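Local coordinates for protein RNA-dependent RNA Polymerase (Bombyx mori cytoplasmic polyhedrosis virus, PDB 6TZ0) that catalyses RNA-templated RNA synthesis inside a double-stranded RNA virus, acting in both transcription and replication of the viral genome, at residues A[448-453]-A[935-940]; A[865-870]-A[1145-1150]. All coordinates share one frame; numbering follows the deposited sequence.

Contact 1 of 2, residues A[448-453]-A[935-940]; sequences SRIVMQ and TSLEQL
Leu937, on helix 927-937, reaches Ile450 and Gln453 on helix 449-455, a small helix-helix packing that joins the polymerase domain to the C-terminal part of the chain. Gln453 and Ile450 stand three residues apart, about one helical turn, and both offer their side chains to the same leucine. Leu937 leaves its helix with CG anti to the backbone N (chi1 180°), and its two methyls divide the work. CD2 lies 3.7 Å from Ile450 CG1, while Ile450 CD1 is nearly as close, so the outer arm of the isoleucine meets the methyl as a pair of carbons. The two side chains cross at about a right angle, and isoleucine suits the site because its longer CG1-CD1 branch, anti to the backbone N (chi1 -164°), reaches the leucine methyl. The other leucine methyl, CD1, meets the aliphatic part of Gln453, 3.9 Å from its CG. Leu973 and Ile977 of helix 973-979 also touch Leu937, adding further apolar contacts to it.

Glutamine suits its place because its CG methylene packs on leucine while the chain still carries a polar amide; the side chain also touches Trp417, Leu421, Asn494 and Tyr460. Ser448 occupies the N-cap of helix 449-455, its OG accepting a weak bond from Val451 N. On the far helix, Ser936 OG bonds to Asn64 of Viral structural protein 4, which places the contact beside the partner subunit. The chain of Gln453 bends at chi2 (63°), bringing its amide NE2 to 3.5 Å from Leu940 CD1.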
ATOM      1  N   SER A 448       2.135  -7.101 -13.887  1.00 51.80           N
ATOM      2  CA  SER A 448       2.825  -5.845 -13.659  1.00 51.80           C
ATOM      3  C   SER A 448       2.023  -4.697 -14.247  1.00 51.80           C
ATOM      4  O   SER A 448       1.364  -4.844 -15.279  1.00 51.80           O
ATOM      5  CB  SER A 448       4.214  -5.870 -14.284  1.00 51.80           C
ATOM      6  OG  SER A 448       4.113  -5.882 -15.688  1.00 51.80           O
ATOM      7  N   ARG A 449       2.091  -3.544 -13.585  1.00 42.83           N
ATOM      8  CA  ARG A 449       1.361  -2.379 -14.060  1.00 42.83           C
ATOM      9  C   ARG A 449       2.009  -1.771 -15.293  1.00 42.83           C
ATOM     10  O   ARG A 449       1.326  -1.123 -16.089  1.00 42.83           O
ATOM     11  CB  ARG A 449       1.256  -1.344 -12.947  1.00 42.83           C
ATOM     12  CG  ARG A 449       0.364  -1.783 -11.823  1.00 42.83           C
ATOM     13  CD  ARG A 449       0.163  -0.686 -10.815  1.00 42.83           C
ATOM     14  NE  ARG A 449      -0.716  -1.123  -9.739  1.00 42.83           N
ATOM     15  CZ  ARG A 449      -2.040  -1.041  -9.782  1.00 42.83           C
ATOM     16  NH1 ARG A 449      -2.642  -0.535 -10.844  1.00 42.83           N
ATOM     17  NH2 ARG A 449      -2.764  -1.459  -8.760  1.00 42.83           N
ATOM     18  N   ILE A 450       3.305  -1.994 -15.489  1.00 43.09           N
ATOM     19  CA  ILE A 450       3.972  -1.343 -16.607  1.00 43.09           C
ATOM     20  C   ILE A 450       3.722  -2.096 -17.920  1.00 43.09           C
ATOM     21  O   ILE A 450       3.621  -1.472 -18.979  1.00 43.09           O
ATOM     22  CB  ILE A 450       5.468  -1.150 -16.285  1.00 43.09           C
ATOM     23  CG1 ILE A 450       6.099  -0.144 -17.243  1.00 43.09           C
ATOM     24  CG2 ILE A 450       6.231  -2.458 -16.263  1.00 43.09           C
ATOM     25  CD1 ILE A 450       5.552   1.257 -17.080  1.00 43.09           C
ATOM     26  N   VAL A 451       3.532  -3.415 -17.880  1.00 45.24           N
ATOM     27  CA  VAL A 451       3.142  -4.136 -19.090  1.00 45.24           C
ATOM     28  C   VAL A 451       1.679  -3.867 -19.418  1.00 45.24           C
ATOM     29  O   VAL A 451       1.310  -3.713 -20.587  1.00 45.24           O
ATOM     30  CB  VAL A 451       3.450  -5.639 -18.929  1.00 45.24           C
ATOM     31  CG1 VAL A 451       2.882  -6.461 -20.065  1.00 45.24           C
ATOM     32  CG2 VAL A 451       4.940  -5.843 -18.890  1.00 45.24           C
ATOM     33  N   MET A 452       0.844  -3.751 -18.386  1.00 43.49           N
ATOM     34  CA  MET A 452      -0.547  -3.334 -18.553  1.00 43.49           C
ATOM     35  C   MET A 452      -0.646  -1.940 -19.162  1.00 43.49           C
ATOM     36  O   MET A 452      -1.525  -1.678 -19.989  1.00 43.49           O
ATOM     37  CB  MET A 452      -1.240  -3.397 -17.193  1.00 43.49           C
ATOM     38  CG  MET A 452      -2.656  -2.861 -17.087  1.00 43.49           C
ATOM     39  SD  MET A 452      -4.000  -3.707 -17.912  1.00 43.49           S
ATOM     40  CE  MET A 452      -5.258  -2.436 -17.841  1.00 43.49           C
ATOM     41  N   GLN A 453       0.262  -1.044 -18.788  1.00 40.86           N
ATOM     42  CA  GLN A 453       0.261   0.294 -19.367  1.00 40.86           C
ATOM     43  C   GLN A 453       0.818   0.283 -20.786  1.00 40.86           C
ATOM     44  O   GLN A 453       0.374   1.058 -21.638  1.00 40.86           O
ATOM     45  CB  GLN A 453       1.051   1.240 -18.461  1.00 40.86           C
ATOM     46  CG  GLN A 453       1.100   2.677 -18.931  1.00 40.86           C
ATOM     47  CD  GLN A 453      -0.259   3.324 -18.975  1.00 40.86           C
ATOM     48  OE1 GLN A 453      -1.059   3.183 -18.059  1.00 40.86           O
ATOM     49  NE2 GLN A 453      -0.535   4.028 -20.058  1.00 40.86           N
ATOM     50  N   THR A 935       8.239   0.425 -27.438  1.00 49.01           N
ATOM     51  CA  THR A 935       8.205   1.583 -28.323  1.00 49.01           C
ATOM     52  C   THR A 935       6.907   2.361 -28.157  1.00 49.01           C
ATOM     53  O   THR A 935       6.911   3.597 -28.167  1.00 49.01           O
ATOM     54  CB  THR A 935       8.375   1.118 -29.771  1.00 49.01           C
ATOM     55  OG1 THR A 935       9.585   0.364 -29.887  1.00 49.01           O
ATOM     56  CG2 THR A 935       8.448   2.291 -30.724  1.00 49.01           C
ATOM     57  N   SER A 936       5.787   1.655 -27.978  1.00 47.05           N
ATOM     58  CA  SER A 936       4.526   2.343 -27.736  1.00 47.05           C
ATOM     59  C   SER A 936       4.482   2.969 -26.350  1.00 47.05           C
ATOM     60  O   SER A 936       3.840   4.007 -26.165  1.00 47.05           O
ATOM     61  CB  SER A 936       3.359   1.380 -27.913  1.00 47.05           C
ATOM     62  OG  SER A 936       3.374   0.384 -26.912  1.00 47.05           O
ATOM     63  N   LEU A 937       5.155   2.362 -25.373  1.00 46.26           N
ATOM     64  CA  LEU A 937       5.163   2.922 -24.026  1.00 46.26           C
ATOM     65  C   LEU A 937       6.014   4.182 -23.940  1.00 46.26           C
ATOM     66  O   LEU A 937       5.698   5.085 -23.159  1.00 46.26           O
ATOM     67  CB  LEU A 937       5.653   1.868 -23.039  1.00 46.26           C
ATOM     68  CG  LEU A 937       5.747   2.227 -21.561  1.00 46.26           C
ATOM     69  CD1 LEU A 937       4.408   2.687 -21.045  1.00 46.26           C
ATOM     70  CD2 LEU A 937       6.216   1.020 -20.798  1.00 46.26           C
ATOM     71  N   GLU A 938       7.072   4.277 -24.749  1.00 52.32           N
ATOM     72  CA  GLU A 938       7.914   5.473 -24.752  1.00 52.32           C
ATOM     73  C   GLU A 938       7.217   6.722 -25.273  1.00 52.32           C
ATOM     74  O   GLU A 938       7.750   7.819 -25.093  1.00 52.32           O
ATOM     75  CB  GLU A 938       9.160   5.254 -25.601  1.00 52.32           C
ATOM     76  CG  GLU A 938      10.149   4.300 -25.023  1.00 52.32           C
ATOM     77  CD  GLU A 938      11.363   4.143 -25.903  1.00 52.32           C
ATOM     78  OE1 GLU A 938      11.375   4.717 -27.012  1.00 52.32           O
ATOM     79  OE2 GLU A 938      12.308   3.437 -25.493  1.00 52.32           O
ATOM     80  N   GLN A 939       6.060   6.595 -25.916  1.00 43.62           N
ATOM     81  CA  GLN A 939       5.396   7.733 -26.522  1.00 43.62           C
ATOM     82  C   GLN A 939       4.415   8.414 -25.580  1.00 43.62           C
ATOM     83  O   GLN A 939       3.483   9.068 -26.052  1.00 43.62           O
ATOM     84  CB  GLN A 939       4.666   7.299 -27.792  1.00 43.62           C
ATOM     85  CG  GLN A 939       5.537   6.556 -28.774  1.00 43.62           C
ATOM     86  CD  GLN A 939       6.843   7.254 -29.024  1.00 43.62           C
ATOM     87  OE1 GLN A 939       7.906   6.735 -28.700  1.00 43.62           O
ATOM     88  NE2 GLN A 939       6.775   8.454 -29.576  1.00 43.62           N
ATOM     89  N   LEU A 940       4.591   8.272 -24.267  1.00 40.93           N
ATOM     90  CA  LEU A 940       3.586   8.747 -23.327  1.00 40.93           C
ATOM     91  C   LEU A 940       4.034   9.910 -22.462  1.00 40.93           C
ATOM     92  O   LEU A 940       3.189  10.538 -21.829  1.00 40.93           O
ATOM     93  CB  LEU A 940       3.120   7.609 -22.413  1.00 40.93           C
ATOM     94  CG  LEU A 940       2.399   6.440 -23.083  1.00 40.93           C
ATOM     95  CD1 LEU A 940       1.936   5.458 -22.032  1.00 40.93           C
ATOM     96  CD2 LEU A 940       1.246   6.908 -23.933  1.00 40.93           C
TER

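Contact 2 of 2, residues A[865-870]-A[1145-1150]; sequences TARGAY and PRQLFF
Gln1147 extends from the loop after strand 1141-1142 to the backbone of Thr865, just ahead of strand 867-868. From CB, which points toward the other segment, the chain runs out almost straight. CG is anti to the backbone N (chi1 -170°), and the next torsion is extended too, so the whole length of the residue is spent on carrying the amide across. CB and CG thus act as a spacer, bridging backbones whose nearest CA atoms, those of Thr865 and Gln1147, are 9.1 Å apart. CD, the amide carbon, is 4.1 Å from both Thr865 O and Arg867 NH2.

At the tip, NE2 donates to Thr865 O over 3.2 Å, with an N-H...O angle of 147°; the donor stands above the carbonyl plane rather than within it. The same nitrogen also donates to Met863 O, so a single NH2 group binds two carbonyls of one run of chain, a task for which an amide is well suited. OE1 lies 3.8 Å from Arg867 NH2, an oblique approach too long for a hydrogen bond, which may be weakly favourable electrostatically. The guanidinium and amide planes stand 38° apart.

Arg867 has its stronger partners elsewhere: NH2 forms a salt bridge with Asp765 of helix 754-766, and NE bonds to Glu844 O. Backbone bonds pair Arg867 with Val1142, and the arrangement as a whole is a side-chain-to-backbone tie flanking a short two-stranded antiparallel sheet, 867-868 with 1141-1142, in the C-terminal part of this reoviral polymerase.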
ATOM      1  N   THR A 865      30.506  -7.333  14.015  1.00 43.64           N
ATOM      2  CA  THR A 865      31.557  -7.595  13.049  1.00 43.64           C
ATOM      3  C   THR A 865      31.047  -7.385  11.628  1.00 43.64           C
ATOM      4  O   THR A 865      29.870  -7.596  11.321  1.00 43.64           O
ATOM      5  CB  THR A 865      32.123  -9.005  13.231  1.00 43.64           C
ATOM      6  OG1 THR A 865      33.176  -9.230  12.288  1.00 43.64           O
ATOM      7  CG2 THR A 865      31.060 -10.060  13.059  1.00 43.64           C
ATOM      8  N   ALA A 866      31.949  -6.928  10.768  1.00 44.84           N
ATOM      9  CA  ALA A 866      31.595  -6.586   9.406  1.00 44.84           C
ATOM     10  C   ALA A 866      31.449  -7.845   8.565  1.00 44.84           C
ATOM     11  O   ALA A 866      32.043  -8.888   8.841  1.00 44.84           O
ATOM     12  CB  ALA A 866      32.643  -5.663   8.796  1.00 44.84           C
ATOM     13  N   ARG A 867      30.643  -7.734   7.521  1.00 46.68           N
ATOM     14  CA  ARG A 867      30.437  -8.819   6.582  1.00 46.68           C
ATOM     15  C   ARG A 867      30.993  -8.400   5.233  1.00 46.68           C
ATOM     16  O   ARG A 867      31.652  -7.368   5.107  1.00 46.68           O
ATOM     17  CB  ARG A 867      28.960  -9.193   6.486  1.00 46.68           C
ATOM     18  CG  ARG A 867      28.445  -9.814   7.762  1.00 46.68           C
ATOM     19  CD  ARG A 867      26.995 -10.209   7.659  1.00 46.68           C
ATOM     20  NE  ARG A 867      26.540 -10.850   8.886  1.00 46.68           N
ATOM     21  CZ  ARG A 867      25.957 -10.208   9.888  1.00 46.68           C
ATOM     22  NH1 ARG A 867      25.576 -10.868  10.972  1.00 46.68           N
ATOM     23  NH2 ARG A 867      25.740  -8.907   9.801  1.00 46.68           N
ATOM     24  N   GLY A 868      30.740  -9.221   4.224  1.00 48.76           N
ATOM     25  CA  GLY A 868      31.292  -8.955   2.916  1.00 48.76           C
ATOM     26  C   GLY A 868      32.644  -9.604   2.745  1.00 48.76           C
ATOM     27  O   GLY A 868      32.857 -10.732   3.198  1.00 48.76           O
ATOM     28  N   ALA A 869      33.580  -8.895   2.116  1.00 47.00           N
ATOM     29  CA  ALA A 869      34.907  -9.437   1.870  1.00 47.00           C
ATOM     30  C   ALA A 869      35.778  -9.479   3.118  1.00 47.00           C
ATOM     31  O   ALA A 869      36.862 -10.067   3.070  1.00 47.00           O
ATOM     32  CB  ALA A 869      35.610  -8.628   0.781  1.00 47.00           C
ATOM     33  N   TYR A 870      35.335  -8.880   4.224  1.00 45.80           N
ATOM     34  CA  TYR A 870      36.114  -8.901   5.455  1.00 45.80           C
ATOM     35  C   TYR A 870      36.084 -10.269   6.132  1.00 45.80           C
ATOM     36  O   TYR A 870      36.934 -10.548   6.983  1.00 45.80           O
ATOM     37  CB  TYR A 870      35.609  -7.798   6.392  1.00 45.80           C
ATOM     38  CG  TYR A 870      36.395  -7.637   7.671  1.00 45.80           C
ATOM     39  CD1 TYR A 870      37.705  -7.177   7.647  1.00 45.80           C
ATOM     40  CD2 TYR A 870      35.820  -7.917   8.904  1.00 45.80           C
ATOM     41  CE1 TYR A 870      38.428  -7.026   8.807  1.00 45.80           C
ATOM     42  CE2 TYR A 870      36.533  -7.760  10.076  1.00 45.80           C
ATOM     43  CZ  TYR A 870      37.838  -7.314  10.018  1.00 45.80           C
ATOM     44  OH  TYR A 870      38.555  -7.156  11.180  1.00 45.80           O
ATOM     45  N   PRO A1145      22.765  -0.299   9.409  1.00 42.71           N
ATOM     46  CA  PRO A1145      22.316   0.702  10.387  1.00 42.71           C
ATOM     47  C   PRO A1145      21.587   0.120  11.587  1.00 42.71           C
ATOM     48  O   PRO A1145      21.670   0.701  12.673  1.00 42.71           O
ATOM     49  CB  PRO A1145      21.401   1.611   9.560  1.00 42.71           C
ATOM     50  CG  PRO A1145      21.867   1.438   8.169  1.00 42.71           C
ATOM     51  CD  PRO A1145      22.278   0.011   8.055  1.00 42.71           C
ATOM     52  N   ARG A1146      20.862  -0.990  11.433  1.00 41.41           N
ATOM     53  CA  ARG A1146      20.280  -1.656  12.594  1.00 41.41           C
ATOM     54  C   ARG A1146      21.340  -2.315  13.457  1.00 41.41           C
ATOM     55  O   ARG A1146      21.111  -2.533  14.650  1.00 41.41           O
ATOM     56  CB  ARG A1146      19.259  -2.704  12.155  1.00 41.41           C
ATOM     57  CG  ARG A1146      18.033  -2.133  11.500  1.00 41.41           C
ATOM     58  CD  ARG A1146      17.173  -1.446  12.532  1.00 41.41           C
ATOM     59  NE  ARG A1146      15.966  -0.872  11.954  1.00 41.41           N
ATOM     60  CZ  ARG A1146      15.100  -0.137  12.638  1.00 41.41           C
ATOM     61  NH1 ARG A1146      14.027   0.352  12.038  1.00 41.41           N
ATOM     62  NH2 ARG A1146      15.309   0.106  13.924  1.00 41.41           N
ATOM     63  N   GLN A1147      22.489  -2.635  12.874  1.00 41.94           N
ATOM     64  CA  GLN A1147      23.579  -3.257  13.609  1.00 41.94           C
ATOM     65  C   GLN A1147      24.351  -2.216  14.413  1.00 41.94           C
ATOM     66  O   GLN A1147      24.655  -2.427  15.590  1.00 41.94           O
ATOM     67  CB  GLN A1147      24.487  -3.987  12.617  1.00 41.94           C
ATOM     68  CG  GLN A1147      25.540  -4.872  13.231  1.00 41.94           C
ATOM     69  CD  GLN A1147      26.367  -5.585  12.187  1.00 41.94           C
ATOM     70  OE1 GLN A1147      26.236  -5.324  10.994  1.00 41.94           O
ATOM     71  NE2 GLN A1147      27.207  -6.506  12.628  1.00 41.94           N
ATOM     72  N   LEU A1148      24.687  -1.096  13.779  1.00 41.10           N
ATOM     73  CA  LEU A1148      25.375   0.025  14.424  1.00 41.10           C
ATOM     74  C   LEU A1148      24.359   1.124  14.728  1.00 41.10           C
ATOM     75  O   LEU A1148      24.369   2.202  14.137  1.00 41.10           O
ATOM     76  CB  LEU A1148      26.502   0.541  13.524  1.00 41.10           C
ATOM     77  CG  LEU A1148      27.915  -0.055  13.418  1.00 41.10           C
ATOM     78  CD1 LEU A1148      28.757   0.195  14.618  1.00 41.10           C
ATOM     79  CD2 LEU A1148      27.883  -1.538  13.203  1.00 41.10           C
ATOM     80  N   PHE A1149      23.468   0.833  15.674  1.00 36.75           N
ATOM     81  CA  PHE A1149      22.281   1.662  15.880  1.00 36.75           C
ATOM     82  C   PHE A1149      22.615   2.956  16.622  1.00 36.75           C
ATOM     83  O   PHE A1149      22.397   4.050  16.099  1.00 36.75           O
ATOM     84  CB  PHE A1149      21.229   0.837  16.623  1.00 36.75           C
ATOM     85  CG  PHE A1149      19.910   1.522  16.828  1.00 36.75           C
ATOM     86  CD1 PHE A1149      18.978   1.580  15.808  1.00 36.75           C
ATOM     87  CD2 PHE A1149      19.579   2.050  18.059  1.00 36.75           C
ATOM     88  CE1 PHE A1149      17.756   2.195  16.002  1.00 36.75           C
ATOM     89  CE2 PHE A1149      18.362   2.661  18.258  1.00 36.75           C
ATOM     90  CZ  PHE A1149      17.449   2.734  17.229  1.00 36.75           C
ATOM     91  N   PHE A1150      23.144   2.852  17.841  1.00 35.48           N
ATOM     92  CA  PHE A1150      23.657   4.014  18.562  1.00 35.48           C
ATOM     93  C   PHE A1150      25.120   4.311  18.279  1.00 35.48           C
ATOM     94  O   PHE A1150      25.604   5.374  18.675  1.00 35.48           O
ATOM     95  CB  PHE A1150      23.503   3.855  20.078  1.00 35.48           C
ATOM     96  CG  PHE A1150      22.131   4.146  20.591  1.00 35.48           C
ATOM     97  CD1 PHE A1150      21.673   5.448  20.662  1.00 35.48           C
ATOM     98  CD2 PHE A1150      21.324   3.131  21.062  1.00 35.48           C
ATOM     99  CE1 PHE A1150      20.416   5.725  21.152  1.00 35.48           C
ATOM    100  CE2 PHE A1150      20.070   3.401  21.556  1.00 35.48           C
ATOM    101  CZ  PHE A1150      19.616   4.701  21.603  1.00 35.48           C
TER

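Overall arrangement
The two contacts are separate pieces of architecture, with centres about 40 Å apart and nearest atoms about 26 Å apart. Contact 1 lies toward the periphery, about 31 Å from the centre of the chain, and contact 2 deeper, about 17 Å from it. Their segments alternate along the sequence: 448-453, 865-870, 935-940, 1145-1150. Contact 1 links the polymerase domain to the C-terminal part by apolar packing, whereas contact 2 ties two portions of that C-terminal part together through a polar amide. Neither adjoins the magnesium-binding residues Asp547, Asp680 and Asp681 or the residues that bind ATP and UTP, and only contact 1 is touched by Viral structural protein 4.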